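Superoxide dismutase from Acidilobus saccharovorans probably catalyses the dismutation of superoxide to molecular oxygen and hydrogen peroxide at an iron centre. Local coordinates of one contact, PDB 4FFK (chain A, 1.76 Å), residues Asn98-Gly103 and Leu202-Asp207, beside the matching contact of the related superoxide dismutase [Mn/Fe] from Aeropyrum pernix, PDB 3AK1 (chain B, 1.57 Å), residues Asn85-Gly90 and Val189-Asp194. One frame, after least-squares fit of the local backbone (RMSD 0.88 Å); residues are numbered along the deposited sequences.

Structure 1 (4FFK); sequences NMAPKG and LINWDD.
The amide of Asn98 meets the carboxylate of Asp207 with the planes 62° apart; ND2 donates to OD2 over 2.7 Å, nearly in the amide plane. ND2 also donates to Leu174 O and OD1 accepts from Ala176 N, fixing the amide's rotation, and Arg211 is a second partner of Asp207. Ile203 CG2, anti to the backbone N, sits 3.3 Å above the centre of the Trp205 ring. Met99 and Ile203 form a single beta bridge, flanked by Ala100 N to Leu202 O and Asn204 N to Asn98 O. These bonds tie the loop after helix 75-97 to Asn204, the N-cap of helix 205-216, and so the alpha-hairpin to the C-terminal domain of the fold. Leu202 reaches Met99 SD with CD1 (3.8 Å) and Lys102 CA with CD2 (3.9 Å). The side chain of Met99 is about 9 Å from the bound Fe(III) ion.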
loop_
_atom_site.group_PDB
_atom_site.type_symbol
_atom_site.label_atom_id
_atom_site.label_comp_id
_atom_site.label_asym_id
_atom_site.label_seq_id
_atom_site.Cartn_x
_atom_site.Cartn_y
_atom_site.Cartn_z
ATOM N N ASN A 98 5.841 17.830 19.050
ATOM C CA ASN A 98 4.480 18.239 19.172
ATOM C C ASN A 98 3.901 18.041 20.582
ATOM O O ASN A 98 2.766 18.360 20.803
ATOM C CB ASN A 98 3.603 17.377 18.261
ATOM C CG ASN A 98 3.731 17.715 16.784
ATOM O OD1 ASN A 98 3.441 16.856 15.939
ATOM N ND2 ASN A 98 4.097 18.963 16.452
ATOM N N MET A 99 4.650 17.409 21.457
ATOM C CA MET A 99 4.212 17.165 22.802
ATOM C C MET A 99 5.042 17.978 23.822
ATOM O O MET A 99 6.172 18.451 23.544
ATOM C CB MET A 99 4.252 15.700 23.114
ATOM C CG MET A 99 3.198 14.955 22.261
ATOM S SD MET A 99 3.129 13.254 22.651
ATOM C CE MET A 99 4.774 12.623 22.167
ATOM N N ALA A 100 4.439 18.171 24.977
ATOM C CA ALA A 100 5.077 18.949 26.040
ATOM C C ALA A 100 4.534 18.392 27.338
ATOM O O ALA A 100 3.380 17.944 27.382
ATOM C CB ALA A 100 4.760 20.457 25.897
ATOM N N PRO A 101 5.363 18.417 28.400
ATOM C CA PRO A 101 4.979 17.935 29.733
ATOM C C PRO A 101 3.507 18.166 30.037
ATOM O O PRO A 101 2.943 19.232 29.650
ATOM C CB PRO A 101 5.846 18.784 30.648
ATOM C CG PRO A 101 7.108 18.887 29.894
ATOM C CD PRO A 101 6.674 19.087 28.446
ATOM N N LYS A 102 2.897 17.182 30.709
ATOM C CA LYS A 102 1.454 17.174 30.966
ATOM C C LYS A 102 0.991 18.519 31.519
ATOM O O LYS A 102 -0.125 18.980 31.233
ATOM C CB LYS A 102 1.086 16.063 31.962
ATOM C CG LYS A 102 -0.331 15.484 31.764
ATOM C CD LYS A 102 -1.464 16.190 32.513
ATOM C CE LYS A 102 -2.737 16.145 31.660
ATOM N NZ LYS A 102 -4.019 16.255 32.409
ATOM N N GLY A 103 1.846 19.131 32.330
ATOM C CA GLY A 103 1.602 20.492 32.778
ATOM C C GLY A 103 1.515 21.447 31.608
ATOM O O GLY A 103 0.436 21.990 31.307
ATOM N N LEU A 202 -1.258 16.605 25.740
ATOM C CA LEU A 202 0.178 16.743 25.637
ATOM C C LEU A 202 0.586 17.692 24.549
ATOM O O LEU A 202 1.762 18.039 24.430
ATOM C CB LEU A 202 0.783 15.379 25.350
ATOM C CG LEU A 202 0.696 14.352 26.472
ATOM C CD1 LEU A 202 1.495 13.171 26.097
ATOM C CD2 LEU A 202 1.295 14.999 27.754
ATOM N N ILE A 203 -0.364 18.113 23.729
ATOM C CA ILE A 203 0.039 18.887 22.544
ATOM C C ILE A 203 0.727 20.172 22.944
ATOM O O ILE A 203 0.183 20.976 23.716
ATOM C CB ILE A 203 -1.124 19.145 21.567
ATOM C CG1 ILE A 203 -1.587 17.817 20.992
ATOM C CG2 ILE A 203 -0.665 20.021 20.387
ATOM C CD1 ILE A 203 -2.982 17.840 20.479
ATOM N N ASN A 204 1.957 20.315 22.482
ATOM C CA ASN A 204 2.601 21.594 22.468
ATOM C C ASN A 204 2.104 22.465 21.317
ATOM O O ASN A 204 2.656 22.491 20.202
ATOM C CB ASN A 204 4.096 21.425 22.495
ATOM C CG ASN A 204 4.805 22.744 22.640
ATOM O OD1 ASN A 204 5.976 22.771 22.888
ATOM N ND2 ASN A 204 4.097 23.832 22.415
ATOM N N TRP A 205 1.056 23.224 21.590
ATOM C CA TRP A 205 0.477 24.079 20.560
ATOM C C TRP A 205 1.380 25.234 20.088
ATOM O O TRP A 205 1.138 25.822 19.023
ATOM C CB TRP A 205 -0.926 24.568 20.947
ATOM C CG TRP A 205 -1.946 23.520 20.812
ATOM C CD1 TRP A 205 -2.566 22.853 21.825
ATOM C CD2 TRP A 205 -2.472 22.972 19.589
ATOM N NE1 TRP A 205 -3.463 21.949 21.320
ATOM C CE2 TRP A 205 -3.422 21.989 19.951
ATOM C CE3 TRP A 205 -2.213 23.204 18.222
ATOM C CZ2 TRP A 205 -4.119 21.223 19.000
ATOM C CZ3 TRP A 205 -2.942 22.485 17.278
ATOM C CH2 TRP A 205 -3.878 21.500 17.673
ATOM N N ASP A 206 2.399 25.559 20.870
ATOM C CA ASP A 206 3.352 26.602 20.487
ATOM C C ASP A 206 4.281 26.057 19.439
ATOM O O ASP A 206 4.616 26.764 18.466
ATOM C CB ASP A 206 4.208 27.066 21.665
ATOM C CG ASP A 206 3.401 27.837 22.712
ATOM O OD1 ASP A 206 2.463 28.588 22.347
ATOM O OD2 ASP A 206 3.706 27.653 23.895
ATOM N N ASP A 207 4.742 24.828 19.690
ATOM C CA ASP A 207 5.522 24.096 18.712
ATOM C C ASP A 207 4.775 24.072 17.369
ATOM O O ASP A 207 5.364 24.410 16.349
ATOM C CB ASP A 207 5.778 22.680 19.162
ATOM C CG ASP A 207 6.293 21.831 18.026
ATOM O OD1 ASP A 207 7.458 21.974 17.658
ATOM O OD2 ASP A 207 5.478 21.100 17.449
#

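Structure 2 (3AK1); sequences NMAPPG and VVNWDD.
Asn85 turns its amide 77° against the plane of the Asp194 carboxylate; ND2 donates to OD1 at 2.8 Å, nearly in the amide plane. ND2 also donates to Ile161 O and OD1 accepts from Val163 N, fixing the amide's rotation, and Arg198 is a second partner of Asp194. One face of the Trp192 ring carries Val190 CG1, 3.5 Å above its centre, a branch placed there by lying anti to the backbone N (chi1 176°). Asn191 is at the N-cap of helix 192-205. A single beta bridge pairs Met86 with Val190, flanked by Ala87 N to Val189 O and Asn191 N to Asn85 O. Val189 touches on two sides, CG2 4.0 Å from Met86 SD and CG1 4.2 Å from Pro89 CG. Met86's side chain lies near His79, Asp165 and His169, probably the vacant metal site of this apo-form.

What differs
Bonds found in both structures include Asn98(A) ND2 to Asp207(A) OD2, answering to Asn85(B) ND2 to Asp194(B) OD1; the backbone bonds Ala100(A) N to Leu202(A) O and Asn204(A) N to Asn98(A) O recur as Ala87(B) N to Val189(B) O and Asn191(B) N to Asn85(B) O. The largest change is in the loop. At Lys102(A) / Pro89(B) the CB atoms coincide within the error, but CG to NZ of Lys102(A) and CG and CD of Pro89(B) lack counterparts: a probably charged chain stands against a closed ring. Both touch Leu202(A) or Val189(B). Psi is -36° at Lys102(A) and 127° at Pro89(B), and their carbonyl O atoms stand 2.6 Å apart after superposition. Phi is -60° at Gly103(A) against 127° at Gly90(B), with CA atoms 1.9 Å and carbonyl O atoms 2.1 Å apart. At the buried position Leu202(A) / Val189(B), CG and CG1 are 0.9 Å apart; CD1 of Leu202(A) and CG2 of Val189(B) have no counterpart, and both residues touch Met99(A) or Met86(B). CG2 and CG1 of Ile203(A) lie 0.5 and 0.6 Å apart from CG1 and CG2 of Val190(B), respectively; both residues touch Asn98(A) / Asn85(B) O and Trp205(A) / Trp192(B).

Structure 2 (3AK1)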
loop_
_atom_site.group_PDB
_atom_site.type_symbol
_atom_site.label_atom_id
_atom_site.label_comp_id
_atom_site.label_asym_id
_atom_site.label_seq_id
_atom_site.Cartn_x
_atom_site.Cartn_y
_atom_site.Cartn_z
ATOM N N ASN B 85 6.133 18.162 18.954
ATOM C CA ASN B 85 4.677 18.396 18.924
ATOM C C ASN B 85 4.032 18.100 20.276
ATOM O O ASN B 85 2.871 18.451 20.506
ATOM C CB ASN B 85 4.005 17.487 17.891
ATOM C CG ASN B 85 3.889 18.113 16.509
ATOM O OD1 ASN B 85 3.431 17.442 15.575
ATOM N ND2 ASN B 85 4.293 19.367 16.358
ATOM N N MET B 86 4.786 17.420 21.140
ATOM C CA MET B 86 4.311 17.010 22.458
ATOM C C MET B 86 5.099 17.701 23.557
ATOM O O MET B 86 6.208 18.191 23.334
ATOM C CB MET B 86 4.393 15.493 22.608
ATOM C CG MET B 86 3.434 14.741 21.669
ATOM S SD MET B 86 3.355 12.967 21.904
ATOM C CE MET B 86 5.042 12.493 21.557
ATOM N N ALA B 87 4.505 17.755 24.744
ATOM C CA ALA B 87 5.135 18.386 25.902
ATOM C C ALA B 87 4.499 17.819 27.155
ATOM O O ALA B 87 3.332 17.413 27.128
ATOM C CB ALA B 87 4.961 19.905 25.864
ATOM N N PRO B 88 5.254 17.799 28.274
ATOM C CA PRO B 88 4.678 17.324 29.531
ATOM C C PRO B 88 3.415 18.109 29.849
ATOM O O PRO B 88 3.357 19.307 29.541
ATOM C CB PRO B 88 5.770 17.637 30.557
ATOM C CG PRO B 88 7.026 17.641 29.779
ATOM C CD PRO B 88 6.660 18.206 28.434
ATOM N N PRO B 89 2.408 17.443 30.450
ATOM C CA PRO B 89 1.141 18.089 30.774
ATOM C C PRO B 89 1.380 19.405 31.512
ATOM O O PRO B 89 2.107 19.432 32.503
ATOM C CB PRO B 89 0.468 17.077 31.694
ATOM C CG PRO B 89 1.008 15.769 31.268
ATOM C CD PRO B 89 2.428 16.034 30.892
ATOM N N GLY B 90 0.790 20.483 31.005
ATOM C CA GLY B 90 1.024 21.831 31.518
ATOM C C GLY B 90 1.414 22.712 30.350
ATOM O O GLY B 90 0.595 23.495 29.853
ATOM N N VAL B 189 -1.192 15.990 25.866
ATOM C CA VAL B 189 0.233 16.302 25.783
ATOM C C VAL B 189 0.605 17.097 24.511
ATOM O O VAL B 189 1.781 17.273 24.224
ATOM C CB VAL B 189 1.139 15.033 25.946
ATOM C CG1 VAL B 189 0.981 14.416 27.332
ATOM C CG2 VAL B 189 0.856 13.984 24.856
ATOM N N VAL B 190 -0.386 17.599 23.773
ATOM C CA VAL B 190 -0.087 18.424 22.584
ATOM C C VAL B 190 0.593 19.751 22.949
ATOM O O VAL B 190 0.089 20.519 23.774
ATOM C CB VAL B 190 -1.345 18.706 21.714
ATOM C CG1 VAL B 190 -0.996 19.638 20.546
ATOM C CG2 VAL B 190 -1.928 17.421 21.185
ATOM N N ASN B 191 1.737 20.010 22.320
ATOM C CA ASN B 191 2.505 21.224 22.553
ATOM C C ASN B 191 2.080 22.321 21.582
ATOM O O ASN B 191 2.705 22.530 20.542
ATOM C CB ASN B 191 4.001 20.909 22.424
ATOM C CG ASN B 191 4.905 22.082 22.775
ATOM O OD1 ASN B 191 4.453 23.191 23.066
ATOM N ND2 ASN B 191 6.213 21.839 22.712
ATOM N N TRP B 192 1.008 23.030 21.925
ATOM C CA TRP B 192 0.457 24.028 21.009
ATOM C C TRP B 192 1.391 25.194 20.726
ATOM O O TRP B 192 1.269 25.839 19.691
ATOM C CB TRP B 192 -0.902 24.525 21.493
ATOM C CG TRP B 192 -1.971 23.502 21.348
ATOM C CD1 TRP B 192 -2.614 22.847 22.349
ATOM C CD2 TRP B 192 -2.525 23.007 20.121
ATOM N NE1 TRP B 192 -3.535 21.975 21.832
ATOM C CE2 TRP B 192 -3.500 22.050 20.462
ATOM C CE3 TRP B 192 -2.290 23.281 18.765
ATOM C CZ2 TRP B 192 -4.246 21.360 19.498
ATOM C CZ3 TRP B 192 -3.035 22.593 17.807
ATOM C CH2 TRP B 192 -4.002 21.651 18.181
ATOM N N ASP B 193 2.327 25.455 21.641
ATOM C CA ASP B 193 3.347 26.474 21.427
ATOM C C ASP B 193 4.250 26.081 20.261
ATOM O O ASP B 193 4.613 26.926 19.444
ATOM C CB ASP B 193 4.182 26.709 22.702
ATOM C CG ASP B 193 3.434 27.514 23.765
ATOM O OD1 ASP B 193 3.919 27.567 24.921
ATOM O OD2 ASP B 193 2.364 28.095 23.462
ATOM N N ASP B 194 4.598 24.798 20.191
ATOM C CA ASP B 194 5.390 24.263 19.084
ATOM C C ASP B 194 4.587 24.332 17.786
ATOM O O ASP B 194 5.122 24.740 16.758
ATOM C CB ASP B 194 5.837 22.826 19.392
ATOM C CG ASP B 194 6.491 22.136 18.198
ATOM O OD1 ASP B 194 5.765 21.528 17.387
ATOM O OD2 ASP B 194 7.730 22.167 18.094
HETATM O O HOH W 1 8.506 19.634 23.730
#